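Local structure of TENA/THI-4 protein (Shewanella denitrificans OS217, 3DDE) at residues 55-69 against 125-137. The protein is of unknown function but adopts a heme oxygenase-like fold and may act as an oxidoreductase. Numbering follows the deposited sequence.
Sequences NAKNQALVGIMGKDL and SATGNPVQRLGYS
Arg133 reaches across to helix 55-65 and holds Asn58 side-on, giving both NE and NH2 to the single oxygen OD1. In this all-helical, heme oxygenase-like fold the pair of bonds ties helix 55-65 to the chain that follows helix 112-126. Arg133 NH2 lies 2.9 Å from Asn58 OD1, almost straight on from the C=O (166°), while the NE bond comes in tilted from the carbonyl plane. Arginine suits the place because its chain, extended from CG to NE, spans the gap and still brings several N-H groups to a buried site; asparagine answers it with one carbonyl oxygen able to accept from two of them. The guanidinium lies between Gln59 CB, 3.9 Å above the centre of one face, and Tyr136 CD2, off-centre on the opposite face. A water joins the group, accepting from Arg133 NH1, donating to Gln59 OE1 at 2.6 Å and also bonded to Ser137 OG; the bend of Gln59 at chi2 (56°) carries its amide there. Asn55 ND2 donates a hydrogen bond to Tyr136 OH (3.0 Å), the hydroxyl standing somewhat out of the amide plane.

Farther along, small residues let the backbones close in. Ser125, whose OG bonds to Leu121 O within its own helix, sets its CB 3.2 Å from Asn58 O. Branched Val62 serves two neighbours: CG2 lies against Arg133 CD, and CG1 touches Pro130 O, which is hydrogen-bonded to Tyr73 OH. Ala126 receives Leu61 CD2 on its methyl. At the far end Leu69 CD2 presses on the Pro130 ring, a tight 3.4 Å from CB.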
loop_
_atom_site.group_PDB
_atom_site.type_symbol
_atom_site.label_atom_id
_atom_site.label_comp_id
_atom_site.label_asym_id
_atom_site.label_seq_id
_atom_site.Cartn_x
_atom_site.Cartn_y
_atom_site.Cartn_z
ATOM N N ASN A 55 10.346 -7.880 -10.060
ATOM C CA ASN A 55 10.764 -8.860 -9.056
ATOM C C ASN A 55 11.529 -8.337 -7.844
ATOM O O ASN A 55 11.262 -8.787 -6.714
ATOM C CB ASN A 55 11.429 -10.068 -9.725
ATOM C CG ASN A 55 10.409 -10.984 -10.387
ATOM O OD1 ASN A 55 9.173 -10.797 -10.252
ATOM N ND2 ASN A 55 10.895 -11.977 -11.076
ATOM N N ALA A 56 12.444 -7.392 -8.070
ATOM C CA ALA A 56 13.170 -6.760 -6.986
ATOM C C ALA A 56 12.176 -6.055 -6.066
ATOM O O ALA A 56 12.286 -6.123 -4.855
ATOM C CB ALA A 56 14.212 -5.755 -7.527
ATOM N N LYS A 57 11.204 -5.387 -6.675
ATOM C CA LYS A 57 10.190 -4.620 -5.960
ATOM C C LYS A 57 9.270 -5.491 -5.120
ATOM O O LYS A 57 9.096 -5.206 -3.943
ATOM C CB LYS A 57 9.371 -3.811 -6.939
ATOM C CG LYS A 57 10.171 -2.759 -7.650
ATOM C CD LYS A 57 9.272 -1.939 -8.543
ATOM C CE LYS A 57 10.057 -0.850 -9.188
ATOM N NZ LYS A 57 9.165 0.179 -9.761
ATOM N N ASN A 58 8.704 -6.551 -5.696
ATOM C CA ASN A 58 7.842 -7.407 -4.908
ATOM C C ASN A 58 8.607 -8.230 -3.838
ATOM O O ASN A 58 8.037 -8.560 -2.791
ATOM C CB ASN A 58 6.822 -8.208 -5.769
ATOM C CG ASN A 58 7.459 -9.172 -6.775
ATOM O OD1 ASN A 58 8.370 -9.965 -6.466
ATOM N ND2 ASN A 58 6.914 -9.155 -7.971
ATOM N N GLN A 59 9.896 -8.509 -4.075
ATOM C CA GLN A 59 10.734 -9.158 -3.072
ATOM C C GLN A 59 10.950 -8.209 -1.879
ATOM O O GLN A 59 10.832 -8.617 -0.719
ATOM C CB GLN A 59 12.083 -9.574 -3.671
ATOM C CG GLN A 59 13.068 -10.204 -2.697
ATOM C CD GLN A 59 12.502 -11.424 -1.982
ATOM O OE1 GLN A 59 12.693 -12.560 -2.429
ATOM N NE2 GLN A 59 11.755 -11.193 -0.899
ATOM N N ALA A 60 11.266 -6.951 -2.159
ATOM C CA ALA A 60 11.448 -5.964 -1.097
ATOM C C ALA A 60 10.139 -5.769 -0.312
ATOM O O ALA A 60 10.157 -5.527 0.889
ATOM C CB ALA A 60 11.967 -4.610 -1.666
ATOM N N LEU A 61 9.007 -5.916 -0.989
ATOM C CA LEU A 61 7.697 -5.730 -0.361
ATOM C C LEU A 61 7.405 -6.729 0.776
ATOM O O LEU A 61 6.767 -6.368 1.774
ATOM C CB LEU A 61 6.609 -5.764 -1.439
ATOM C CG LEU A 61 5.203 -5.267 -1.105
ATOM C CD1 LEU A 61 5.215 -3.850 -0.498
ATOM C CD2 LEU A 61 4.361 -5.325 -2.379
ATOM N N VAL A 62 7.871 -7.973 0.635
ATOM C CA VAL A 62 7.721 -8.970 1.701
ATOM C C VAL A 62 8.311 -8.420 3.018
ATOM O O VAL A 62 7.723 -8.585 4.101
ATOM C CB VAL A 62 8.455 -10.301 1.363
ATOM C CG1 VAL A 62 8.309 -11.331 2.523
ATOM C CG2 VAL A 62 7.990 -10.889 0.003
ATOM N N GLY A 63 9.478 -7.781 2.920
ATOM C CA GLY A 63 10.164 -7.219 4.092
ATOM C C GLY A 63 9.482 -6.009 4.709
ATOM O O GLY A 63 9.601 -5.757 5.896
ATOM N N ILE A 64 8.756 -5.255 3.896
ATOM C CA ILE A 64 8.015 -4.104 4.372
ATOM C C ILE A 64 6.676 -4.500 4.994
ATOM O O ILE A 64 6.299 -3.944 6.015
ATOM C CB ILE A 64 7.783 -3.094 3.225
ATOM C CG1 ILE A 64 9.135 -2.579 2.727
ATOM C CG2 ILE A 64 6.909 -1.933 3.696
ATOM C CD1 ILE A 64 9.103 -2.175 1.289
HETATM N N MSE A 65 5.969 -5.451 4.376
HETATM C CA MSE A 65 4.623 -5.872 4.820
HETATM C C MSE A 65 4.595 -7.013 5.831
HETATM O O MSE A 65 3.638 -7.119 6.604
HETATM C CB MSE A 65 3.784 -6.311 3.626
HETATM C CG MSE A 65 3.589 -5.248 2.611
HETATM SE SE MSE A 65 2.716 -3.704 3.275
HETATM C CE MSE A 65 0.921 -4.455 3.468
ATOM N N GLY A 66 5.612 -7.875 5.802
ATOM C CA GLY A 66 5.696 -9.017 6.705
ATOM C C GLY A 66 5.803 -8.527 8.134
ATOM O O GLY A 66 6.517 -7.561 8.407
ATOM N N LYS A 67 5.071 -9.180 9.037
ATOM C CA LYS A 67 5.074 -8.826 10.453
ATOM C C LYS A 67 5.942 -9.811 11.244
ATOM O O LYS A 67 5.847 -11.039 11.067
ATOM C CB LYS A 67 3.643 -8.794 10.998
ATOM C CG LYS A 67 2.798 -7.649 10.420
ATOM N N ASP A 68 6.811 -9.261 12.088
ATOM C CA ASP A 68 7.681 -10.073 12.934
ATOM C C ASP A 68 8.400 -11.176 12.165
ATOM O O ASP A 68 8.276 -12.366 12.484
ATOM C CB ASP A 68 6.865 -10.694 14.072
ATOM C CG ASP A 68 6.227 -9.647 14.954
ATOM O OD1 ASP A 68 6.991 -8.843 15.568
ATOM O OD2 ASP A 68 4.972 -9.643 15.030
ATOM N N LEU A 69 9.153 -10.782 11.150
ATOM C CA LEU A 69 9.902 -11.752 10.369
ATOM C C LEU A 69 11.201 -12.062 11.104
ATOM O O LEU A 69 11.771 -11.173 11.754
ATOM C CB LEU A 69 10.262 -11.194 8.992
ATOM C CG LEU A 69 9.161 -10.782 8.038
ATOM C CD1 LEU A 69 9.803 -10.180 6.810
ATOM C CD2 LEU A 69 8.279 -11.958 7.671
ATOM N N SER A 125 3.173 -11.257 -2.063
ATOM C CA SER A 125 4.277 -10.586 -1.399
ATOM C C SER A 125 3.781 -9.568 -0.366
ATOM O O SER A 125 4.429 -9.344 0.651
ATOM C CB SER A 125 5.171 -9.904 -2.433
ATOM O OG SER A 125 5.728 -10.862 -3.318
ATOM N N ALA A 126 2.624 -8.976 -0.622
ATOM C CA ALA A 126 2.032 -7.977 0.254
ATOM C C ALA A 126 1.068 -8.556 1.284
ATOM O O ALA A 126 0.736 -7.889 2.264
ATOM C CB ALA A 126 1.297 -6.955 -0.580
ATOM N N THR A 127 0.596 -9.772 1.085
ATOM C CA THR A 127 -0.414 -10.340 1.977
ATOM C C THR A 127 -0.100 -11.793 2.324
ATOM O O THR A 127 0.819 -12.379 1.768
ATOM C CB THR A 127 -1.783 -10.315 1.292
ATOM O OG1 THR A 127 -1.801 -11.284 0.251
ATOM C CG2 THR A 127 -2.100 -8.931 0.711
ATOM N N GLY A 128 -0.882 -12.361 3.249
ATOM C CA GLY A 128 -0.763 -13.756 3.636
ATOM C C GLY A 128 0.463 -14.095 4.455
ATOM O O GLY A 128 1.048 -13.225 5.114
ATOM N N ASN A 129 0.812 -15.388 4.452
ATOM C CA ASN A 129 1.977 -15.879 5.156
ATOM C C ASN A 129 3.221 -15.349 4.453
ATOM O O ASN A 129 3.482 -15.734 3.325
ATOM C CB ASN A 129 1.961 -17.405 5.179
ATOM C CG ASN A 129 2.999 -17.982 6.129
ATOM O OD1 ASN A 129 4.039 -17.373 6.352
ATOM N ND2 ASN A 129 2.714 -19.141 6.697
ATOM N N PRO A 130 4.009 -14.490 5.119
ATOM C CA PRO A 130 5.177 -13.832 4.491
ATOM C C PRO A 130 6.244 -14.746 3.895
ATOM O O PRO A 130 7.038 -14.322 3.065
ATOM C CB PRO A 130 5.763 -12.974 5.622
ATOM C CG PRO A 130 5.201 -13.513 6.872
ATOM C CD PRO A 130 3.867 -14.108 6.534
ATOM N N VAL A 131 6.246 -15.985 4.328
ATOM C CA VAL A 131 7.155 -17.005 3.841
ATOM C C VAL A 131 6.888 -17.436 2.391
ATOM O O VAL A 131 7.796 -17.846 1.675
ATOM C CB VAL A 131 6.994 -18.260 4.745
ATOM C CG1 VAL A 131 7.232 -19.528 3.983
ATOM C CG2 VAL A 131 7.861 -18.143 5.993
ATOM N N GLN A 132 5.641 -17.292 1.968
ATOM C CA GLN A 132 5.155 -17.868 0.719
ATOM C C GLN A 132 5.851 -17.510 -0.597
ATOM O O GLN A 132 5.884 -18.345 -1.492
ATOM C CB GLN A 132 3.644 -17.641 0.618
ATOM C CG GLN A 132 3.232 -16.201 0.364
ATOM C CD GLN A 132 1.736 -16.003 0.462
ATOM O OE1 GLN A 132 0.991 -16.955 0.543
ATOM N NE2 GLN A 132 1.299 -14.763 0.460
ATOM N N ARG A 133 6.408 -16.306 -0.723
ATOM C CA ARG A 133 7.086 -15.919 -1.954
ATOM C C ARG A 133 8.327 -16.797 -2.219
ATOM O O ARG A 133 8.757 -16.929 -3.363
ATOM C CB ARG A 133 7.481 -14.440 -1.929
ATOM C CG ARG A 133 7.886 -13.896 -3.284
ATOM C CD ARG A 133 8.669 -12.607 -3.177
ATOM N NE ARG A 133 9.056 -12.124 -4.505
ATOM C CZ ARG A 133 10.092 -12.566 -5.205
ATOM N NH1 ARG A 133 10.869 -13.548 -4.749
ATOM N NH2 ARG A 133 10.333 -12.053 -6.399
ATOM N N LEU A 134 8.902 -17.391 -1.168
ATOM C CA LEU A 134 10.031 -18.305 -1.314
ATOM C C LEU A 134 9.700 -19.479 -2.255
ATOM O O LEU A 134 10.609 -20.073 -2.842
ATOM C CB LEU A 134 10.486 -18.828 0.049
ATOM C CG LEU A 134 11.155 -17.865 1.032
ATOM C CD1 LEU A 134 11.342 -18.536 2.388
ATOM C CD2 LEU A 134 12.507 -17.361 0.482
ATOM N N GLY A 135 8.415 -19.804 -2.390
ATOM C CA GLY A 135 7.949 -20.865 -3.304
ATOM C C GLY A 135 8.207 -20.521 -4.766
ATOM O O GLY A 135 8.555 -21.379 -5.566
ATOM N N TYR A 136 8.017 -19.258 -5.107
ATOM C CA TYR A 136 8.307 -18.759 -6.448
ATOM C C TYR A 136 9.796 -18.916 -6.709
ATOM O O TYR A 136 10.208 -19.489 -7.725
ATOM C CB TYR A 136 7.891 -17.283 -6.563
ATOM C CG TYR A 136 8.307 -16.556 -7.835
ATOM C CD1 TYR A 136 8.146 -17.138 -9.090
ATOM C CD2 TYR A 136 8.802 -15.257 -7.773
ATOM C CE1 TYR A 136 8.493 -16.458 -10.244
ATOM C CE2 TYR A 136 9.141 -14.567 -8.910
ATOM C CZ TYR A 136 8.987 -15.172 -10.149
ATOM O OH TYR A 136 9.335 -14.473 -11.280
ATOM N N SER A 137 10.588 -18.410 -5.765
ATOM C CA SER A 137 12.039 -18.465 -5.818
ATOM C C SER A 137 12.557 -19.890 -5.912
ATOM O O SER A 137 13.581 -20.151 -6.551
ATOM C CB SER A 137 12.620 -17.812 -4.566
ATOM O OG SER A 137 12.353 -16.423 -4.545
HETATM O O HOH W 1 11.424 -14.835 -2.173
#